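Local atomic coordinates of NADPH Quinone Oxidoreductase (Streptococcus mutans, PDB entry 4F8Y), a protein that probably catalyses the NADPH-dependent reduction of quinones such as menadione, with bound FAD as its redox cofactor. Residues L4-H9 and L77-P82; A59-M64 and I96-V101; A122-T127 and V158-L163. All coordinates share one frame; numbering follows the deposited sequence.

How the contacts relate
Contacts 1 and 3 belong to the core of the flavodoxin-like fold, while contact 2 lies nearer the surface, at the end of helix 90-99. Contacts 1 and 3 share the central parallel sheet: strands 76-82 and 120-127 are neighbours, and Phe79 N and O probably bond to Trp123 O and Ile125 N. Backbone ladders and branched aliphatic side chains dominate both, and both finish with a polar residue on FAD, His9 in contact 1 and Thr127 in contact 3. Contact 2 has no ladder; it relies on an arginine salt bridge, a methionine and small apolar groups. Its centre lies about 18 Å from that of contact 1 and about 24 Å from that of contact 3.

Contact 1: L4-H9 and L77-P82; sequences LIVYTH and LIFIFP. With FAD (flavin-adenine dinucleotide), chain E.
His9 and Pro82 meet where two parallel strands run out toward FAD. The imidazole of His9 has CD2 against Pro82 CG, and its NE2 gives a hydrogen bond of 2.6 Å to the phosphate oxygen O2P of FAD, which lies in the ring plane at the edge. An extended first torsion (chi1 -155°) carries the ring forward to that phosphate, while ND1 is engaged by the backbone N of Asn11, so both ring nitrogens are held and the rotation of the ring is fixed. Pro82 adds an apolar wall, its CB lying 3.5 Å from FAD O4'.

Behind this tip, the strands are zipped by four backbone bonds that alternate in direction. Ile80 N to Val6 O is nearly straight (173°), and Thr8 N reaches Ile80 O at 3.0 Å. Pro82 has no N-H to continue the ladder, and Thr8 O is left buried without a partner. A water fills in beside the last rungs: it donates to Val6 O and Ile80 O and accepts from Thr8 OG1 at 2.7 Å, giving the buried hydroxyl a polar neighbour.

The beta-branched Ile and Val suit extended strands, and their side chains fill both faces of the sheet. On one face Ile5 CG2 packs on Ile80 CD1 at 3.8 Å, and Ile80 CG2 touches the edge of the Tyr7 ring. On the other, Val6 CB lies 3.9 Å from Phe79 CD1, and Leu4 CD2 meets Leu77 CD2.

This pair occupies the middle of the flavodoxin-like sheet, with strand 32-37 bonded to Ile5 and Tyr7. Helix 15-26 packs on Ile5, Tyr7 and Ile80, whereas helix 90-99 covers Val6, Thr8 and Phe81 from the opposite face.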
loop_
_atom_site.group_PDB
_atom_site.type_symbol
_atom_site.label_atom_id
_atom_site.label_comp_id
_atom_site.label_asym_id
_atom_site.label_seq_id
_atom_site.Cartn_x
_atom_site.Cartn_y
_atom_site.Cartn_z
ATOM N N LEU A 4 -12.809 -11.473 12.323
ATOM C CA LEU A 4 -12.187 -10.174 12.527
ATOM C C LEU A 4 -12.419 -9.298 11.295
ATOM O O LEU A 4 -11.961 -9.623 10.198
ATOM C CB LEU A 4 -10.688 -10.324 12.822
ATOM C CG LEU A 4 -9.873 -9.034 12.986
ATOM C CD1 LEU A 4 -10.068 -8.413 14.361
ATOM C CD2 LEU A 4 -8.401 -9.290 12.722
ATOM N N ILE A 5 -13.155 -8.205 11.477
ATOM C CA ILE A 5 -13.321 -7.209 10.424
ATOM C C ILE A 5 -12.229 -6.168 10.611
ATOM O O ILE A 5 -12.184 -5.501 11.645
ATOM C CB ILE A 5 -14.696 -6.479 10.500
ATOM C CG1 ILE A 5 -15.871 -7.466 10.466
ATOM C CG2 ILE A 5 -14.827 -5.447 9.375
ATOM C CD1 ILE A 5 -17.127 -6.943 11.145
ATOM N N VAL A 6 -11.338 -6.031 9.633
ATOM C CA VAL A 6 -10.374 -4.932 9.640
ATOM C C VAL A 6 -10.909 -3.810 8.742
ATOM O O VAL A 6 -11.038 -3.983 7.532
ATOM C CB VAL A 6 -8.969 -5.381 9.186
ATOM C CG1 VAL A 6 -7.973 -4.250 9.352
ATOM C CG2 VAL A 6 -8.525 -6.591 9.984
ATOM N N TYR A 7 -11.227 -2.671 9.355
ATOM C CA TYR A 7 -11.917 -1.575 8.677
ATOM C C TYR A 7 -11.024 -0.327 8.548
ATOM O O TYR A 7 -10.359 0.093 9.506
ATOM C CB TYR A 7 -13.233 -1.261 9.409
ATOM C CG TYR A 7 -13.828 0.105 9.123
ATOM C CD1 TYR A 7 -14.645 0.314 8.018
ATOM C CD2 TYR A 7 -13.587 1.182 9.975
ATOM C CE1 TYR A 7 -15.199 1.565 7.762
ATOM C CE2 TYR A 7 -14.128 2.431 9.723
ATOM C CZ TYR A 7 -14.936 2.616 8.619
ATOM O OH TYR A 7 -15.473 3.859 8.367
ATOM N N THR A 8 -11.019 0.256 7.356
ATOM C CA THR A 8 -10.083 1.315 7.023
ATOM C C THR A 8 -10.790 2.472 6.328
ATOM O O THR A 8 -11.063 2.412 5.131
ATOM C CB THR A 8 -8.952 0.784 6.100
ATOM O OG1 THR A 8 -8.294 -0.326 6.727
ATOM C CG2 THR A 8 -7.921 1.877 5.803
ATOM N N HIS A 9 -11.093 3.517 7.086
ATOM C CA HIS A 9 -11.548 4.765 6.503
ATOM C C HIS A 9 -11.493 5.875 7.531
ATOM O O HIS A 9 -11.889 5.678 8.671
ATOM C CB HIS A 9 -12.960 4.641 5.935
ATOM C CG HIS A 9 -13.244 5.626 4.844
ATOM N ND1 HIS A 9 -13.400 6.975 5.084
ATOM C CD2 HIS A 9 -13.362 5.465 3.506
ATOM C CE1 HIS A 9 -13.616 7.600 3.940
ATOM N NE2 HIS A 9 -13.601 6.706 2.968
ATOM N N LEU A 77 -11.373 -13.287 8.234
ATOM C CA LEU A 77 -11.088 -11.852 8.242
ATOM C C LEU A 77 -11.825 -11.147 7.117
ATOM O O LEU A 77 -11.744 -11.554 5.960
ATOM C CB LEU A 77 -9.586 -11.585 8.110
ATOM C CG LEU A 77 -8.683 -12.138 9.212
ATOM C CD1 LEU A 77 -8.192 -13.542 8.876
ATOM C CD2 LEU A 77 -7.508 -11.205 9.412
ATOM N N ILE A 78 -12.550 -10.090 7.456
ATOM C CA ILE A 78 -13.192 -9.277 6.434
ATOM C C ILE A 78 -12.429 -7.960 6.335
ATOM O O ILE A 78 -12.311 -7.243 7.325
ATOM C CB ILE A 78 -14.681 -9.014 6.762
ATOM C CG1 ILE A 78 -15.417 -10.340 7.004
ATOM C CG2 ILE A 78 -15.327 -8.206 5.651
ATOM C CD1 ILE A 78 -16.833 -10.192 7.579
ATOM N N PHE A 79 -11.882 -7.658 5.160
ATOM C CA PHE A 79 -11.196 -6.384 4.944
ATOM C C PHE A 79 -12.102 -5.388 4.210
ATOM O O PHE A 79 -12.584 -5.673 3.113
ATOM C CB PHE A 79 -9.897 -6.583 4.161
ATOM C CG PHE A 79 -8.842 -7.360 4.908
ATOM C CD1 PHE A 79 -7.914 -6.710 5.711
ATOM C CD2 PHE A 79 -8.773 -8.737 4.804
ATOM C CE1 PHE A 79 -6.935 -7.428 6.395
ATOM C CE2 PHE A 79 -7.796 -9.460 5.489
ATOM C CZ PHE A 79 -6.881 -8.801 6.281
ATOM N N ILE A 80 -12.334 -4.228 4.824
ATOM C CA ILE A 80 -13.140 -3.169 4.208
ATOM C C ILE A 80 -12.316 -1.896 4.001
ATOM O O ILE A 80 -11.862 -1.285 4.969
ATOM C CB ILE A 80 -14.381 -2.820 5.075
ATOM C CG1 ILE A 80 -15.278 -4.047 5.261
ATOM C CG2 ILE A 80 -15.164 -1.645 4.457
ATOM C CD1 ILE A 80 -16.371 -3.845 6.285
ATOM N N PHE A 81 -12.136 -1.480 2.749
ATOM C CA PHE A 81 -11.354 -0.272 2.464
ATOM C C PHE A 81 -11.634 0.373 1.101
ATOM O O PHE A 81 -12.027 -0.321 0.157
ATOM C CB PHE A 81 -9.841 -0.546 2.627
ATOM C CG PHE A 81 -9.301 -1.624 1.717
ATOM C CD1 PHE A 81 -8.821 -1.312 0.456
ATOM C CD2 PHE A 81 -9.250 -2.944 2.135
ATOM C CE1 PHE A 81 -8.318 -2.307 -0.378
ATOM C CE2 PHE A 81 -8.744 -3.938 1.310
ATOM C CZ PHE A 81 -8.280 -3.619 0.051
ATOM N N PRO A 82 -11.430 1.708 1.002
ATOM C CA PRO A 82 -11.440 2.380 -0.306
ATOM C C PRO A 82 -10.133 2.107 -1.034
ATOM O O PRO A 82 -9.089 1.987 -0.390
ATOM C CB PRO A 82 -11.493 3.877 0.041
ATOM C CG PRO A 82 -11.315 3.992 1.515
ATOM C CD PRO A 82 -11.066 2.627 2.096
HETATM P PA FAD E . -17.696 8.723 0.380
HETATM O O1A FAD E . -16.996 10.083 -0.227
HETATM O O2A FAD E . -17.656 8.754 1.839
HETATM O O5B FAD E . -19.236 8.604 -0.148
HETATM C C5B FAD E . -19.458 8.358 -1.511
HETATM C C4B FAD E . -20.913 8.508 -1.921
HETATM O O4B FAD E . -21.869 7.602 -1.273
HETATM C C3B FAD E . -21.560 9.926 -1.646
HETATM O O3B FAD E . -22.197 10.603 -2.691
HETATM C C2B FAD E . -22.312 9.702 -0.348
HETATM O O2B FAD E . -23.169 10.719 0.094
HETATM C C1B FAD E . -22.851 8.353 -0.620
HETATM N N9A FAD E . -23.387 7.638 0.535
HETATM C C8A FAD E . -22.957 7.681 1.800
HETATM N N7A FAD E . -23.746 6.825 2.549
HETATM C C5A FAD E . -24.670 6.254 1.704
HETATM C C6A FAD E . -25.680 5.348 1.914
HETATM N N6A FAD E . -25.916 4.818 3.249
HETATM N N1A FAD E . -26.454 4.955 0.895
HETATM C C2A FAD E . -26.246 5.448 -0.351
HETATM N N3A FAD E . -25.244 6.346 -0.555
HETATM C C4A FAD E . -24.464 6.742 0.470
HETATM N N1 FAD E . -10.642 5.366 -7.050
HETATM C C2 FAD E . -10.253 4.878 -8.454
HETATM O O2 FAD E . -11.135 3.984 -9.049
HETATM N N3 FAD E . -8.772 4.417 -8.491
HETATM C C4 FAD E . -7.636 5.217 -7.719
HETATM O O4 FAD E . -6.490 4.466 -7.490
HETATM C C4X FAD E . -8.138 5.929 -6.443
HETATM N N5 FAD E . -7.232 6.678 -5.576
HETATM C C5X FAD E . -7.728 7.539 -4.520
HETATM C C6 FAD E . -6.768 8.148 -3.674
HETATM C C7 FAD E . -7.189 8.960 -2.659
HETATM C C7M FAD E . -6.160 9.608 -1.736
HETATM C C8 FAD E . -8.510 9.176 -2.472
HETATM C C8M FAD E . -8.985 10.078 -1.336
HETATM C C9 FAD E . -9.434 8.585 -3.293
HETATM C C9A FAD E . -9.008 7.747 -4.345
HETATM N N10 FAD E . -10.007 7.131 -5.188
HETATM C C10 FAD E . -9.649 6.223 -6.285
HETATM C "C1'" FAD E . -11.410 7.247 -4.851
HETATM C "C2'" FAD E . -11.947 6.288 -3.790
HETATM O "O2'" FAD E . -11.734 4.918 -4.030
HETATM C "C3'" FAD E . -13.366 6.632 -3.385
HETATM O "O3'" FAD E . -13.510 7.949 -2.939
HETATM C "C4'" FAD E . -13.890 5.624 -2.380
HETATM O "O4'" FAD E . -13.635 4.297 -2.712
HETATM C "C5'" FAD E . -15.344 5.831 -2.025
HETATM O "O5'" FAD E . -15.659 5.300 -0.782
HETATM P P FAD E . -15.855 6.400 0.417
HETATM O O1P FAD E . -16.369 5.612 1.768
HETATM O O2P FAD E . -14.601 7.114 0.646
HETATM O O3P FAD E . -16.959 7.409 -0.279
HETATM O O HOH W 1 -9.529 -2.485 5.805
#

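Contact 2: A59-M64 and I96-V101; sequences AKVAEM and IDRVFV
The C-terminal end of helix 90-99 is clasped by the loop leading into helix 65-73, with Arg98 reaching across to Glu63 and Met64. Arg98 NH2 donates to Glu63 OE1 at 3.1 Å with an N-H...O angle of 154°, a hydrogen bond that is part of a salt bridge. The oxygen lies close to the guanidinium plane, but the carboxylate is turned by 78° against it and is met from above its own plane. The result is a single-oxygen grip, not a two-pronged pair.

Met64 adds apolar packing. Its CE sits 3.7 Å above the guanidinium plane, over the centre, while SD rests 3.8 Å from Arg98 CB. Methionine suits this place because its long, unbranched chain can bend at chi2 and chi3 and lie across the arginine at about a right angle. The arginine itself is bent at chi3 (63°), with its flat head lying under Met64 CE and its NH2 directed at Glu63. Its other amino group, NH1, bonds to the backbone O of Asp44, so the charged end is shared between two loop sites and its rotation is restrained.

Val99 and Val101 extend the apolar packing. Val99 CG2 touches Met64 SD at 3.9 Å, and Val101 CG2 lies 3.6 Å from Ala59 CA, an approach the short alanine side chain permits. Val101 lies just past an inverse gamma turn centred on Phe100, which takes the chain out of the helix; the turn's bond from Val101 N to Val99 O is weak.

Val99 also packs on Tyr67 and Val71 of helix 65-73, while Phe100 leans on Val71 and on Trp85 of the second subunit, placing this end of helix 90-99 between its neighbouring helix and the dimer partner.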
loop_
_atom_site.group_PDB
_atom_site.type_symbol
_atom_site.label_atom_id
_atom_site.label_comp_id
_atom_site.label_asym_id
_atom_site.label_seq_id
_atom_site.Cartn_x
_atom_site.Cartn_y
_atom_site.Cartn_z
ATOM N N ALA A 59 8.389 -10.206 14.893
ATOM C CA ALA A 59 7.294 -11.039 15.393
ATOM C C ALA A 59 7.225 -11.005 16.914
ATOM O O ALA A 59 6.380 -11.660 17.522
ATOM C CB ALA A 59 7.445 -12.474 14.902
ATOM N N LYS A 60 8.120 -10.242 17.528
ATOM C CA LYS A 60 8.081 -10.056 18.969
ATOM C C LYS A 60 8.006 -8.568 19.368
ATOM O O LYS A 60 8.247 -8.217 20.525
ATOM C CB LYS A 60 9.274 -10.754 19.627
ATOM C CG LYS A 60 9.351 -12.256 19.336
ATOM C CD LYS A 60 8.322 -13.042 20.141
ATOM N N VAL A 61 7.664 -7.696 18.417
ATOM C CA VAL A 61 7.511 -6.272 18.723
ATOM C C VAL A 61 6.283 -6.070 19.616
ATOM O O VAL A 61 5.217 -6.629 19.355
ATOM C CB VAL A 61 7.439 -5.387 17.444
ATOM C CG1 VAL A 61 6.915 -4.009 17.780
ATOM C CG2 VAL A 61 8.813 -5.289 16.770
ATOM N N ALA A 62 6.441 -5.277 20.674
ATOM C CA ALA A 62 5.406 -5.136 21.708
ATOM C C ALA A 62 4.085 -4.499 21.255
ATOM O O ALA A 62 3.009 -5.050 21.494
ATOM C CB ALA A 62 5.963 -4.373 22.901
ATOM N N GLU A 63 4.176 -3.326 20.632
ATOM C CA GLU A 63 3.006 -2.543 20.232
ATOM C C GLU A 63 2.064 -3.329 19.313
ATOM O O GLU A 63 0.847 -3.088 19.286
ATOM C CB GLU A 63 3.458 -1.251 19.547
ATOM C CG GLU A 63 2.328 -0.364 19.067
ATOM C CD GLU A 63 2.820 0.796 18.231
ATOM O OE1 GLU A 63 4.013 0.810 17.867
ATOM O OE2 GLU A 63 2.015 1.697 17.937
ATOM N N MET A 64 2.634 -4.279 18.577
ATOM C CA MET A 64 1.882 -5.037 17.581
ATOM C C MET A 64 1.311 -6.336 18.126
ATOM O O MET A 64 0.637 -7.071 17.399
ATOM C CB MET A 64 2.749 -5.324 16.354
ATOM C CG MET A 64 3.059 -4.093 15.512
ATOM S SD MET A 64 1.580 -3.309 14.832
ATOM C CE MET A 64 1.384 -1.909 15.939
ATOM N N ILE A 96 -0.436 -4.632 7.376
ATOM C CA ILE A 96 0.218 -5.799 6.794
ATOM C C ILE A 96 1.718 -5.819 7.071
ATOM O O ILE A 96 2.238 -6.811 7.571
ATOM C CB ILE A 96 -0.010 -5.871 5.260
ATOM C CG1 ILE A 96 -1.504 -5.814 4.933
ATOM C CG2 ILE A 96 0.621 -7.127 4.688
ATOM C CD1 ILE A 96 -2.317 -6.879 5.659
ATOM N N ASP A 97 2.406 -4.726 6.737
ATOM C CA ASP A 97 3.847 -4.607 6.956
ATOM C C ASP A 97 4.242 -4.970 8.387
ATOM O O ASP A 97 5.199 -5.710 8.611
ATOM C CB ASP A 97 4.341 -3.180 6.695
ATOM C CG ASP A 97 4.259 -2.770 5.246
ATOM O OD1 ASP A 97 4.045 -3.634 4.368
ATOM O OD2 ASP A 97 4.416 -1.561 4.997
ATOM N N ARG A 98 3.522 -4.429 9.361
ATOM C CA ARG A 98 3.946 -4.563 10.751
ATOM C C ARG A 98 3.447 -5.827 11.444
ATOM O O ARG A 98 4.137 -6.371 12.307
ATOM C CB ARG A 98 3.544 -3.330 11.551
ATOM C CG ARG A 98 4.165 -2.057 11.051
ATOM C CD ARG A 98 3.925 -0.978 12.062
ATOM N NE ARG A 98 4.582 -1.288 13.328
ATOM C CZ ARG A 98 4.505 -0.518 14.406
ATOM N NH1 ARG A 98 3.785 0.595 14.369
ATOM N NH2 ARG A 98 5.136 -0.863 15.520
ATOM N N VAL A 99 2.262 -6.293 11.056
ATOM C CA VAL A 99 1.624 -7.452 11.687
ATOM C C VAL A 99 1.903 -8.795 10.970
ATOM O O VAL A 99 2.215 -9.806 11.610
ATOM C CB VAL A 99 0.100 -7.234 11.816
ATOM C CG1 VAL A 99 -0.571 -8.455 12.439
ATOM C CG2 VAL A 99 -0.179 -5.975 12.620
ATOM N N PHE A 100 1.782 -8.807 9.647
ATOM C CA PHE A 100 2.029 -10.024 8.884
ATOM C C PHE A 100 3.526 -10.203 8.641
ATOM O O PHE A 100 3.999 -10.092 7.512
ATOM C CB PHE A 100 1.245 -9.996 7.563
ATOM C CG PHE A 100 -0.244 -10.145 7.748
ATOM C CD1 PHE A 100 -0.961 -9.230 8.522
ATOM C CD2 PHE A 100 -0.931 -11.200 7.156
ATOM C CE1 PHE A 100 -2.324 -9.366 8.702
ATOM C CE2 PHE A 100 -2.305 -11.344 7.336
ATOM C CZ PHE A 100 -3.000 -10.425 8.109
ATOM N N VAL A 101 4.266 -10.488 9.711
ATOM C CA VAL A 101 5.727 -10.508 9.651
ATOM C C VAL A 101 6.301 -11.929 9.601
ATOM O O VAL A 101 5.618 -12.895 9.916
ATOM C CB VAL A 101 6.356 -9.728 10.837
ATOM C CG1 VAL A 101 6.042 -8.238 10.737
ATOM C CG2 VAL A 101 5.866 -10.287 12.162
#

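Contact 3: A122-T127 and V158-L163; sequences AWIITT and VKLTEL. With FAD (flavin-adenine dinucleotide), chain E.
Ala122 begins the ladder by accepting Lys159 N at its carbonyl, and its small CB lies near Val158 CG2. Next, Trp123 turns its indole along the neighbouring strand, CG anti to the backbone N (chi1 -176°), and NE1 donates to Thr161 OG1 at 2.7 Å. The bond is almost straight (172°) and in the ring plane, so it sets the rotation of the indole. Ile125 CG1 covers one ring face at 3.6 Å. Lysine suits the exposed outer strand: the methylenes of Lys159 pack beside CD1 while its amino end leads away.

Ile124 exchanges backbone bonds with Lys159 O and Thr161 N and packs CG2 against Leu160 CD1 at 3.8 Å. The two strands are joined by a beta-alpha-beta crossover through helix 143-150, which packs on Ala122, Ile124 and Val158; Ile125, on the other face, meets helix 15-26.

Thr126 N bonds to Thr161 O, and its hydroxyl donates to a water at 3.0 Å that in turn donates to Glu162 OE1. At the strand's C-terminal end, Thr127 combines a beta-branched shape with a hydroxyl for the cofactor: OG1 shares a hydrogen bond of 2.8 Å with FAD O4' and is also hydrogen-bonded to Asn16 ND2 of helix 15-26.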
loop_
_atom_site.group_PDB
_atom_site.type_symbol
_atom_site.label_atom_id
_atom_site.label_comp_id
_atom_site.label_asym_id
_atom_site.label_seq_id
_atom_site.Cartn_x
_atom_site.Cartn_y
_atom_site.Cartn_z
ATOM N N ALA A 122 -10.953 -15.361 4.092
ATOM C CA ALA A 122 -11.097 -13.910 4.100
ATOM C C ALA A 122 -12.085 -13.389 3.072
ATOM O O ALA A 122 -12.416 -14.062 2.102
ATOM C CB ALA A 122 -9.733 -13.230 3.913
ATOM N N TRP A 123 -12.548 -12.171 3.306
ATOM C CA TRP A 123 -13.412 -11.470 2.379
ATOM C C TRP A 123 -12.845 -10.070 2.296
ATOM O O TRP A 123 -12.588 -9.439 3.320
ATOM C CB TRP A 123 -14.841 -11.446 2.923
ATOM C CG TRP A 123 -15.878 -10.827 2.026
ATOM C CD1 TRP A 123 -15.811 -10.660 0.672
ATOM C CD2 TRP A 123 -17.162 -10.338 2.427
ATOM N NE1 TRP A 123 -16.968 -10.070 0.211
ATOM C CE2 TRP A 123 -17.813 -9.867 1.271
ATOM C CE3 TRP A 123 -17.825 -10.246 3.660
ATOM C CZ2 TRP A 123 -19.093 -9.317 1.309
ATOM C CZ3 TRP A 123 -19.085 -9.697 3.697
ATOM C CH2 TRP A 123 -19.709 -9.240 2.529
ATOM N N ILE A 124 -12.603 -9.601 1.079
ATOM C CA ILE A 124 -12.123 -8.247 0.874
ATOM C C ILE A 124 -13.237 -7.451 0.209
ATOM O O ILE A 124 -13.742 -7.838 -0.849
ATOM C CB ILE A 124 -10.862 -8.215 -0.004
ATOM C CG1 ILE A 124 -9.712 -8.955 0.681
ATOM C CG2 ILE A 124 -10.487 -6.779 -0.328
ATOM C CD1 ILE A 124 -8.617 -9.385 -0.257
ATOM N N ILE A 125 -13.644 -6.359 0.851
ATOM C CA ILE A 125 -14.645 -5.467 0.274
ATOM C C ILE A 125 -14.022 -4.123 -0.109
ATOM O O ILE A 125 -13.571 -3.367 0.750
ATOM C CB ILE A 125 -15.870 -5.257 1.201
ATOM C CG1 ILE A 125 -16.394 -6.599 1.712
ATOM C CG2 ILE A 125 -16.978 -4.535 0.444
ATOM C CD1 ILE A 125 -17.330 -6.472 2.891
ATOM N N THR A 126 -14.002 -3.851 -1.409
ATOM C CA THR A 126 -13.376 -2.649 -1.937
ATOM C C THR A 126 -14.400 -1.685 -2.534
ATOM O O THR A 126 -15.456 -2.094 -3.021
ATOM C CB THR A 126 -12.317 -2.979 -3.031
ATOM O OG1 THR A 126 -12.715 -4.151 -3.746
ATOM C CG2 THR A 126 -10.961 -3.231 -2.424
ATOM N N THR A 127 -14.068 -0.400 -2.480
ATOM C CA THR A 127 -14.805 0.637 -3.188
ATOM C C THR A 127 -13.824 1.423 -4.078
ATOM O O THR A 127 -12.668 1.615 -3.716
ATOM C CB THR A 127 -15.556 1.570 -2.196
ATOM O OG1 THR A 127 -14.632 2.166 -1.274
ATOM C CG2 THR A 127 -16.586 0.782 -1.413
ATOM N N VAL A 158 -10.264 -16.782 -0.516
ATOM C CA VAL A 158 -10.334 -15.334 -0.387
ATOM C C VAL A 158 -11.350 -14.843 -1.418
ATOM O O VAL A 158 -11.174 -15.053 -2.619
ATOM C CB VAL A 158 -8.954 -14.656 -0.625
ATOM C CG1 VAL A 158 -9.091 -13.132 -0.663
ATOM C CG2 VAL A 158 -7.948 -15.078 0.439
ATOM N N LYS A 159 -12.427 -14.223 -0.935
ATOM C CA LYS A 159 -13.452 -13.624 -1.784
ATOM C C LYS A 159 -13.114 -12.149 -1.994
ATOM O O LYS A 159 -12.834 -11.428 -1.036
ATOM C CB LYS A 159 -14.825 -13.770 -1.112
ATOM C CG LYS A 159 -16.030 -13.280 -1.912
ATOM C CD LYS A 159 -17.337 -13.647 -1.190
ATOM C CE LYS A 159 -18.545 -13.013 -1.846
ATOM N NZ LYS A 159 -18.692 -13.423 -3.273
ATOM N N LEU A 160 -13.119 -11.709 -3.249
ATOM C CA LEU A 160 -12.877 -10.305 -3.564
ATOM C C LEU A 160 -14.150 -9.663 -4.114
ATOM O O LEU A 160 -14.627 -10.013 -5.193
ATOM C CB LEU A 160 -11.703 -10.150 -4.538
ATOM C CG LEU A 160 -11.380 -8.743 -5.047
ATOM C CD1 LEU A 160 -11.366 -7.736 -3.917
ATOM C CD2 LEU A 160 -10.043 -8.730 -5.795
ATOM N N THR A 161 -14.695 -8.730 -3.346
ATOM C CA THR A 161 -15.938 -8.061 -3.686
ATOM C C THR A 161 -15.670 -6.587 -3.989
ATOM O O THR A 161 -15.371 -5.792 -3.090
ATOM C CB THR A 161 -16.976 -8.215 -2.543
ATOM O OG1 THR A 161 -17.361 -9.590 -2.433
ATOM C CG2 THR A 161 -18.224 -7.363 -2.805
ATOM N N GLU A 162 -15.780 -6.233 -5.267
ATOM C CA GLU A 162 -15.478 -4.884 -5.734
ATOM C C GLU A 162 -16.754 -4.097 -6.035
ATOM O O GLU A 162 -17.557 -4.501 -6.873
ATOM C CB GLU A 162 -14.590 -4.951 -6.978
ATOM C CG GLU A 162 -13.565 -6.056 -6.891
ATOM C CD GLU A 162 -12.811 -6.268 -8.176
ATOM O OE1 GLU A 162 -12.099 -5.336 -8.602
ATOM O OE2 GLU A 162 -12.907 -7.374 -8.750
ATOM N N LEU A 163 -16.929 -2.981 -5.334
ATOM C CA LEU A 163 -18.034 -2.066 -5.584
ATOM C C LEU A 163 -17.506 -0.921 -6.451
ATOM O O LEU A 163 -16.864 0.015 -5.956
ATOM C CB LEU A 163 -18.626 -1.550 -4.263
ATOM C CG LEU A 163 -18.933 -2.591 -3.169
ATOM C CD1 LEU A 163 -19.700 -1.976 -2.003
ATOM C CD2 LEU A 163 -19.681 -3.785 -3.734
HETATM P PA FAD E . -17.696 8.723 0.380
HETATM O O1A FAD E . -16.996 10.083 -0.227
HETATM O O2A FAD E . -17.656 8.754 1.839
HETATM O O5B FAD E . -19.236 8.604 -0.148
HETATM C C5B FAD E . -19.458 8.358 -1.511
HETATM C C4B FAD E . -20.913 8.508 -1.921
HETATM O O4B FAD E . -21.869 7.602 -1.273
HETATM C C3B FAD E . -21.560 9.926 -1.646
HETATM O O3B FAD E . -22.197 10.603 -2.691
HETATM C C2B FAD E . -22.312 9.702 -0.348
HETATM O O2B FAD E . -23.169 10.719 0.094
HETATM C C1B FAD E . -22.851 8.353 -0.620
HETATM N N9A FAD E . -23.387 7.638 0.535
HETATM C C8A FAD E . -22.957 7.681 1.800
HETATM N N7A FAD E . -23.746 6.825 2.549
HETATM C C5A FAD E . -24.670 6.254 1.704
HETATM C C6A FAD E . -25.680 5.348 1.914
HETATM N N6A FAD E . -25.916 4.818 3.249
HETATM N N1A FAD E . -26.454 4.955 0.895
HETATM C C2A FAD E . -26.246 5.448 -0.351
HETATM N N3A FAD E . -25.244 6.346 -0.555
HETATM C C4A FAD E . -24.464 6.742 0.470
HETATM N N1 FAD E . -10.642 5.366 -7.050
HETATM C C2 FAD E . -10.253 4.878 -8.454
HETATM O O2 FAD E . -11.135 3.984 -9.049
HETATM N N3 FAD E . -8.772 4.417 -8.491
HETATM C C4 FAD E . -7.636 5.217 -7.719
HETATM O O4 FAD E . -6.490 4.466 -7.490
HETATM C C4X FAD E . -8.138 5.929 -6.443
HETATM N N5 FAD E . -7.232 6.678 -5.576
HETATM C C5X FAD E . -7.728 7.539 -4.520
HETATM C C6 FAD E . -6.768 8.148 -3.674
HETATM C C7 FAD E . -7.189 8.960 -2.659
HETATM C C7M FAD E . -6.160 9.608 -1.736
HETATM C C8 FAD E . -8.510 9.176 -2.472
HETATM C C8M FAD E . -8.985 10.078 -1.336
HETATM C C9 FAD E . -9.434 8.585 -3.293
HETATM C C9A FAD E . -9.008 7.747 -4.345
HETATM N N10 FAD E . -10.007 7.131 -5.188
HETATM C C10 FAD E . -9.649 6.223 -6.285
HETATM C "C1'" FAD E . -11.410 7.247 -4.851
HETATM C "C2'" FAD E . -11.947 6.288 -3.790
HETATM O "O2'" FAD E . -11.734 4.918 -4.030
HETATM C "C3'" FAD E . -13.366 6.632 -3.385
HETATM O "O3'" FAD E . -13.510 7.949 -2.939
HETATM C "C4'" FAD E . -13.890 5.624 -2.380
HETATM O "O4'" FAD E . -13.635 4.297 -2.712
HETATM C "C5'" FAD E . -15.344 5.831 -2.025
HETATM O "O5'" FAD E . -15.659 5.300 -0.782
HETATM P P FAD E . -15.855 6.400 0.417
HETATM O O1P FAD E . -16.369 5.612 1.768
HETATM O O2P FAD E . -14.601 7.114 0.646
HETATM O O3P FAD E . -16.959 7.409 -0.279
HETATM O O HOH W 2 -11.260 -3.432 -6.311
#